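Local atomic coordinates of TRAP dicarboxylate transporter, DctP subunit (Ochrobactrum anthropi, PDB entry 4P47), a protein that probably binds a small organic solute in the periplasm and hands it to a TRAP-type membrane transporter for uptake. Residues Trp147-Arg152 / Asn238-Met243; Tyr229-Arg234 / Thr294-Glu299. All blocks are in the same frame, centred on the assembly; numbering follows the deposited sequence. Where two conformers were deposited one is given.

Interaction 1: residues Trp147-Arg152 / Asn238-Met243; sequences WELGFR and NPQIVM
Trp147 lies with one face of its indole against a methyl of Val242: CG2 sits 3.4 Å from the centroid of the five-membered ring and only 10° off its normal, a CH-pi contact. Val242 holds CG1 anti to its backbone N, which brings CG2 over the ring, while the indole NE1 has a weak hydrogen bond to Ala264 O in the long helix 254-288. The antiparallel strands 147-152 and 238-243 meet here as a hydrogen-bonded pair, Trp147 with Gln240, but the register slips by one residue further along. Leu149 and Gly150 both oppose Asn238, the classic beta bulge. Asn238 O therefore receives two N-H groups, Leu149 N at 3.1 Å nearly along the C=O axis and Gly150 N at 3.2 Å on a lone pair in the carbonyl plane; Asn238 N answers to Gly150 O at 2.9 Å. The backbone angles of Gly150 would push a CB into the preceding carbonyl, so glycine fits the bulge. Next to it, Gln240 CG packs against Leu149 CB at 3.8 Å, and the amide beyond is held by Asn94 at NE2 and Gln44 at OE1. A water also links Gln240 OE1 to Glu148 O. The Arg152 chain bends at chi3 (69°) toward Asn238, which lets NH1 meet Asn238 OD1 at 2.9 Å in the guanidinium plane, with the amide turned 51° from that plane. Arg152 NE forms a salt bridge to Glu212. The guanidinium is thus gripped by a neutral carbonyl on one strand and a carboxylate on another, an arrangement that fixes its rotation and is likely to favour the charged form of this buried arginine.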
loop_
_atom_site.group_PDB
_atom_site.type_symbol
_atom_site.label_atom_id
_atom_site.label_comp_id
_atom_site.label_asym_id
_atom_site.label_seq_id
_atom_site.Cartn_x
_atom_site.Cartn_y
_atom_site.Cartn_z
ATOM N N TRP A 147 0.292 -5.775 5.921
ATOM C CA TRP A 147 -1.157 -5.644 5.855
ATOM C C TRP A 147 -1.482 -4.903 4.543
ATOM O O TRP A 147 -0.575 -4.629 3.744
ATOM C CB TRP A 147 -1.679 -4.857 7.052
ATOM C CG TRP A 147 -1.561 -5.518 8.404
ATOM C CD1 TRP A 147 -0.995 -6.718 8.709
ATOM C CD2 TRP A 147 -2.034 -4.971 9.627
ATOM N NE1 TRP A 147 -1.110 -6.960 10.062
ATOM C CE2 TRP A 147 -1.737 -5.884 10.644
ATOM C CE3 TRP A 147 -2.669 -3.762 9.963
ATOM C CZ2 TRP A 147 -2.056 -5.630 11.977
ATOM C CZ3 TRP A 147 -2.998 -3.522 11.268
ATOM C CH2 TRP A 147 -2.676 -4.435 12.264
ATOM N N GLU A 148 -2.752 -4.610 4.293
ATOM C CA GLU A 148 -3.130 -3.994 3.021
ATOM C C GLU A 148 -3.590 -2.562 3.186
ATOM O O GLU A 148 -4.406 -2.281 4.052
ATOM C CB GLU A 148 -4.265 -4.784 2.382
ATOM C CG GLU A 148 -4.824 -4.142 1.105
ATOM C CD GLU A 148 -5.678 -5.102 0.313
ATOM O OE1 GLU A 148 -5.084 -5.822 -0.508
ATOM O OE2 GLU A 148 -6.919 -5.117 0.516
ATOM N N LEU A 149 -3.094 -1.652 2.345
ATOM C CA LEU A 149 -3.809 -0.407 2.085
ATOM C C LEU A 149 -4.676 -0.606 0.844
ATOM O O LEU A 149 -5.896 -0.624 0.934
ATOM C CB LEU A 149 -2.857 0.786 1.937
ATOM C CG LEU A 149 -3.500 2.167 1.970
ATOM C CD1 LEU A 149 -4.224 2.462 0.682
ATOM C CD2 LEU A 149 -4.444 2.353 3.142
ATOM N N GLY A 150 -4.055 -0.835 -0.303
ATOM C CA GLY A 150 -4.823 -1.179 -1.484
ATOM C C GLY A 150 -4.166 -0.799 -2.794
ATOM O O GLY A 150 -3.072 -0.240 -2.832
ATOM N N PHE A 151 -4.864 -1.092 -3.878
ATOM C CA PHE A 151 -4.428 -0.658 -5.194
ATOM C C PHE A 151 -4.617 0.840 -5.397
ATOM O O PHE A 151 -5.545 1.466 -4.883
ATOM C CB PHE A 151 -5.195 -1.427 -6.292
ATOM C CG PHE A 151 -4.791 -2.865 -6.391
ATOM C CD1 PHE A 151 -3.600 -3.225 -6.998
ATOM C CD2 PHE A 151 -5.574 -3.851 -5.823
ATOM C CE1 PHE A 151 -3.222 -4.553 -7.038
ATOM C CE2 PHE A 151 -5.199 -5.165 -5.875
ATOM C CZ PHE A 151 -4.020 -5.510 -6.467
ATOM N N ARG A 152 -3.717 1.399 -6.191
ATOM C CA ARG A 152 -3.867 2.749 -6.704
ATOM C C ARG A 152 -4.447 2.697 -8.101
ATOM O O ARG A 152 -3.917 1.996 -8.968
ATOM C CB ARG A 152 -2.518 3.473 -6.708
ATOM C CG ARG A 152 -1.829 3.426 -5.357
ATOM C CD ARG A 152 -0.600 4.282 -5.309
ATOM N NE ARG A 152 -0.907 5.710 -5.368
ATOM C CZ ARG A 152 -1.237 6.471 -4.339
ATOM N NH1 ARG A 152 -1.327 5.971 -3.126
ATOM N NH2 ARG A 152 -1.463 7.751 -4.544
ATOM N N ASN A 238 -0.242 -0.652 -2.809
ATOM C CA ASN A 238 0.325 -0.198 -1.544
ATOM C C ASN A 238 0.110 -1.243 -0.433
ATOM O O ASN A 238 -0.964 -1.291 0.177
ATOM C CB ASN A 238 -0.311 1.138 -1.069
ATOM C CG ASN A 238 0.006 2.362 -1.950
ATOM O OD1 ASN A 238 -0.785 3.311 -2.008
ATOM N ND2 ASN A 238 1.160 2.368 -2.565
ATOM N N PRO A 239 1.131 -2.069 -0.153
ATOM C CA PRO A 239 1.101 -2.880 1.056
ATOM C C PRO A 239 1.513 -2.018 2.215
ATOM O O PRO A 239 2.281 -1.067 2.015
ATOM C CB PRO A 239 2.167 -3.947 0.791
ATOM C CG PRO A 239 3.119 -3.328 -0.145
ATOM C CD PRO A 239 2.393 -2.229 -0.888
ATOM N N GLN A 240 1.021 -2.318 3.406
ATOM C CA GLN A 240 1.521 -1.664 4.595
ATOM C C GLN A 240 2.411 -2.618 5.349
ATOM O O GLN A 240 2.262 -3.855 5.245
ATOM C CB GLN A 240 0.396 -1.162 5.465
ATOM C CG GLN A 240 -0.476 -0.191 4.698
ATOM C CD GLN A 240 -1.097 0.834 5.577
ATOM O OE1 GLN A 240 -1.609 0.524 6.657
ATOM N NE2 GLN A 240 -1.071 2.074 5.126
ATOM N N ILE A 241 3.402 -2.095 6.032
ATOM C CA ILE A 241 4.241 -2.930 6.880
ATOM C C ILE A 241 3.996 -2.536 8.331
ATOM O O ILE A 241 3.969 -1.349 8.707
ATOM C CB ILE A 241 5.730 -2.845 6.491
ATOM C CG1 ILE A 241 6.554 -3.795 7.352
ATOM C CG2 ILE A 241 6.239 -1.421 6.577
ATOM C CD1 ILE A 241 7.977 -3.980 6.852
ATOM N N VAL A 242 3.779 -3.554 9.163
ATOM C CA VAL A 242 3.673 -3.392 10.602
ATOM C C VAL A 242 5.052 -3.579 11.198
ATOM O O VAL A 242 5.711 -4.606 10.949
ATOM C CB VAL A 242 2.723 -4.452 11.192
ATOM C CG1 VAL A 242 2.598 -4.291 12.708
ATOM C CG2 VAL A 242 1.335 -4.383 10.530
ATOM N N MET A 243 5.502 -2.580 11.946
ATOM C CA MET A 243 6.838 -2.560 12.511
ATOM C C MET A 243 6.820 -2.303 13.993
ATOM O O MET A 243 5.898 -1.678 14.546
ATOM C CB MET A 243 7.658 -1.450 11.856
ATOM C CG MET A 243 7.965 -1.705 10.396
ATOM S SD MET A 243 8.728 -0.310 9.509
ATOM C CE MET A 243 7.395 0.905 9.587
HETATM O O HOH W 1 -3.278 -1.638 7.028
#

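Interaction 2: residues Tyr229-Arg234 / Thr294-Glu299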
loop_
_atom_site.group_PDB
_atom_site.type_symbol
_atom_site.label_atom_id
_atom_site.label_comp_id
_atom_site.label_asym_id
_atom_site.label_seq_id
_atom_site.Cartn_x
_atom_site.Cartn_y
_atom_site.Cartn_z
ATOM N N TYR A 229 -14.950 9.638 -14.517
ATOM C CA TYR A 229 -14.325 8.399 -14.993
ATOM C C TYR A 229 -13.370 7.812 -13.968
ATOM O O TYR A 229 -12.568 8.534 -13.379
ATOM C CB TYR A 229 -13.581 8.654 -16.311
ATOM C CG TYR A 229 -14.476 9.304 -17.332
ATOM C CD1 TYR A 229 -15.512 8.587 -17.914
ATOM C CD2 TYR A 229 -14.337 10.636 -17.670
ATOM C CE1 TYR A 229 -16.379 9.175 -18.812
ATOM C CE2 TYR A 229 -15.187 11.228 -18.589
ATOM C CZ TYR A 229 -16.211 10.491 -19.137
ATOM O OH TYR A 229 -17.072 11.081 -20.057
ATOM N N LEU A 230 -13.448 6.502 -13.787
ATOM C CA LEU A 230 -12.501 5.716 -12.996
ATOM C C LEU A 230 -12.049 4.526 -13.815
ATOM O O LEU A 230 -12.891 3.831 -14.402
ATOM C CB LEU A 230 -13.177 5.184 -11.708
ATOM C CG LEU A 230 -12.429 4.112 -10.907
ATOM C CD1 LEU A 230 -11.071 4.625 -10.410
ATOM C CD2 LEU A 230 -13.216 3.607 -9.713
ATOM N N THR A 231 -10.737 4.303 -13.877
ATOM C CA THR A 231 -10.200 3.062 -14.400
ATOM C C THR A 231 -9.476 2.348 -13.302
ATOM O O THR A 231 -8.680 2.948 -12.562
ATOM C CB THR A 231 -9.236 3.299 -15.554
ATOM O OG1 THR A 231 -9.982 3.897 -16.617
ATOM C CG2 THR A 231 -8.622 1.981 -16.067
ATOM N N LEU A 232 -9.754 1.051 -13.185
ATOM C CA LEU A 232 -9.050 0.203 -12.241
ATOM C C LEU A 232 -7.693 -0.162 -12.847
ATOM O O LEU A 232 -7.439 -1.301 -13.236
ATOM C CB LEU A 232 -9.893 -1.025 -11.906
ATOM C CG LEU A 232 -11.286 -0.724 -11.333
ATOM C CD1 LEU A 232 -11.977 -2.020 -10.876
ATOM C CD2 LEU A 232 -11.234 0.290 -10.186
ATOM N N THR A 233 -6.828 0.830 -12.966
ATOM C CA THR A 233 -5.507 0.628 -13.572
ATOM C C THR A 233 -4.634 -0.285 -12.730
ATOM O O THR A 233 -3.760 -0.959 -13.263
ATOM C CB THR A 233 -4.779 1.966 -13.705
ATOM O OG1 THR A 233 -4.966 2.692 -12.499
ATOM C CG2 THR A 233 -5.301 2.792 -14.867
ATOM N N ARG A 234 -4.855 -0.298 -11.421
ATOM C CA ARG A 234 -3.997 -1.026 -10.499
ATOM C C ARG A 234 -2.515 -0.778 -10.834
ATOM O O ARG A 234 -1.674 -1.678 -10.797
ATOM C CB ARG A 234 -4.351 -2.521 -10.466
ATOM C CG ARG A 234 -5.767 -2.779 -9.993
ATOM C CD ARG A 234 -6.013 -4.240 -9.674
ATOM N NE ARG A 234 -7.394 -4.448 -9.246
ATOM C CZ ARG A 234 -8.394 -4.765 -10.055
ATOM N NH1 ARG A 234 -8.190 -4.941 -11.350
ATOM N NH2 ARG A 234 -9.613 -4.921 -9.563
ATOM N N THR A 294 -14.071 1.602 -15.665
ATOM C CA THR A 294 -13.460 0.797 -16.693
ATOM C C THR A 294 -12.468 -0.168 -16.068
ATOM O O THR A 294 -11.677 0.213 -15.221
ATOM C CB THR A 294 -12.750 1.699 -17.725
ATOM O OG1 THR A 294 -13.710 2.581 -18.328
ATOM C CG2 THR A 294 -12.092 0.857 -18.815
ATOM N N GLU A 295 -12.541 -1.434 -16.472
ATOM C CA GLU A 295 -11.568 -2.443 -16.068
ATOM C C GLU A 295 -10.654 -2.741 -17.236
ATOM O O GLU A 295 -11.052 -2.637 -18.392
ATOM C CB GLU A 295 -12.273 -3.730 -15.652
ATOM C CG GLU A 295 -13.143 -3.578 -14.426
ATOM C CD GLU A 295 -13.773 -4.887 -14.000
ATOM O OE1 GLU A 295 -14.038 -5.734 -14.882
ATOM O OE2 GLU A 295 -14.002 -5.067 -12.785
ATOM N N LEU A 296 -9.425 -3.110 -16.920
ATOM C CA LEU A 296 -8.464 -3.579 -17.908
ATOM C C LEU A 296 -8.352 -5.095 -17.911
ATOM O O LEU A 296 -8.308 -5.714 -16.853
ATOM C CB LEU A 296 -7.079 -3.000 -17.596
ATOM C CG LEU A 296 -6.982 -1.498 -17.349
ATOM C CD1 LEU A 296 -5.564 -1.085 -17.009
ATOM C CD2 LEU A 296 -7.464 -0.740 -18.583
ATOM N N THR A 297 -8.266 -5.704 -19.098
ATOM C CA THR A 297 -7.965 -7.127 -19.178
ATOM C C THR A 297 -6.505 -7.310 -18.810
ATOM O O THR A 297 -5.725 -6.342 -18.843
ATOM C CB THR A 297 -8.128 -7.708 -20.589
ATOM O OG1 THR A 297 -7.142 -7.108 -21.443
ATOM C CG2 THR A 297 -9.534 -7.466 -21.132
ATOM N N PRO A 298 -6.117 -8.538 -18.439
ATOM C CA PRO A 298 -4.714 -8.768 -18.118
ATOM C C PRO A 298 -3.814 -8.421 -19.291
ATOM O O PRO A 298 -2.672 -8.024 -19.103
ATOM C CB PRO A 298 -4.661 -10.283 -17.851
ATOM C CG PRO A 298 -6.029 -10.645 -17.420
ATOM C CD PRO A 298 -6.968 -9.700 -18.097
ATOM N N GLU A 299 -4.311 -8.606 -20.512
ATOM C CA GLU A 299 -3.483 -8.361 -21.684
ATOM C C GLU A 299 -3.290 -6.855 -21.892
ATOM O O GLU A 299 -2.228 -6.410 -22.310
ATOM C CB GLU A 299 -4.079 -9.069 -22.924
ATOM C CG GLU A 299 -4.016 -10.612 -22.858
ATOM C CD GLU A 299 -5.136 -11.239 -22.022
ATOM O OE1 GLU A 299 -6.070 -10.524 -21.610
ATOM O OE2 GLU A 299 -5.109 -12.469 -21.777
HETATM O O HOH W 2 -14.286 5.082 -17.273
HETATM O O HOH W 3 -8.578 -3.558 -14.195
HETATM O O HOH W 4 -11.933 -5.691 -10.908
#
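The strand 229-234 and the start of 294-299 run parallel, and Thr294 spans Thr231 with two backbone bonds, Thr294 N to Leu230 O at 2.8 Å and Leu232 N to Thr294 O at 2.9 Å, the latter nearly along the C=O axis. Direct pairing then gives way to water: Leu232 centres an inverse gamma turn, and one water donates to Leu232 O while accepting from Leu296 N. Thr231 and Thr294 point the same way, side by side, with Thr231 OG1 3.7 Å from Thr294 CB; that hydroxyl is hydrogen-bonded to Val161 O. Leu296 crosses Thr231 at about a right angle, its CD2 meeting Thr231 CG2 at 3.9 Å while CD1 rests 3.8 Å from Thr233 CA, and it also touches Thr301 and Leu304. An alanine here would remove both methyl branches and would probably weaken the packing of this residue between Thr231 and Thr233 of the strand and Thr301 and Leu304 of helix 298-312. On the other face Leu232 CD1 lies 4.0 Å from Glu295 CG. Beyond it a water joins Glu295 OE2 to Arg234 NH2, opposite charges that do not touch directly. Thr297 then N-caps the next helix, its OG1 bonded to Glu300 N. Strand 229-245, the long helix 254-288 and the parallel neighbouring strand 292-295 make this a beta-alpha-beta crossover within the alpha/beta fold of a periplasmic solute-binding protein.

Overall arrangement
Of the four segments, 147-152 comes first along the chain, within strand 141-156; the chain then passes through 85 residues of mixed helix and strand before interaction 1 closes that loop at 238-243. Before it arrives there it has already traversed 229-234, which waits for 294-299; interaction 2 closes the second, largely helical loop of 59 residues. The two loops therefore cross rather than nest. Strand 229-245 is common to both, pairing antiparallel with 141-156 and parallel with 292-295, so one sheet carries the contacts, whose centres lie about 20 Å apart. They also touch directly: Phe151 CD1 packs 3.6 Å from Arg234 CB, and the two residues form a cation-pi pair.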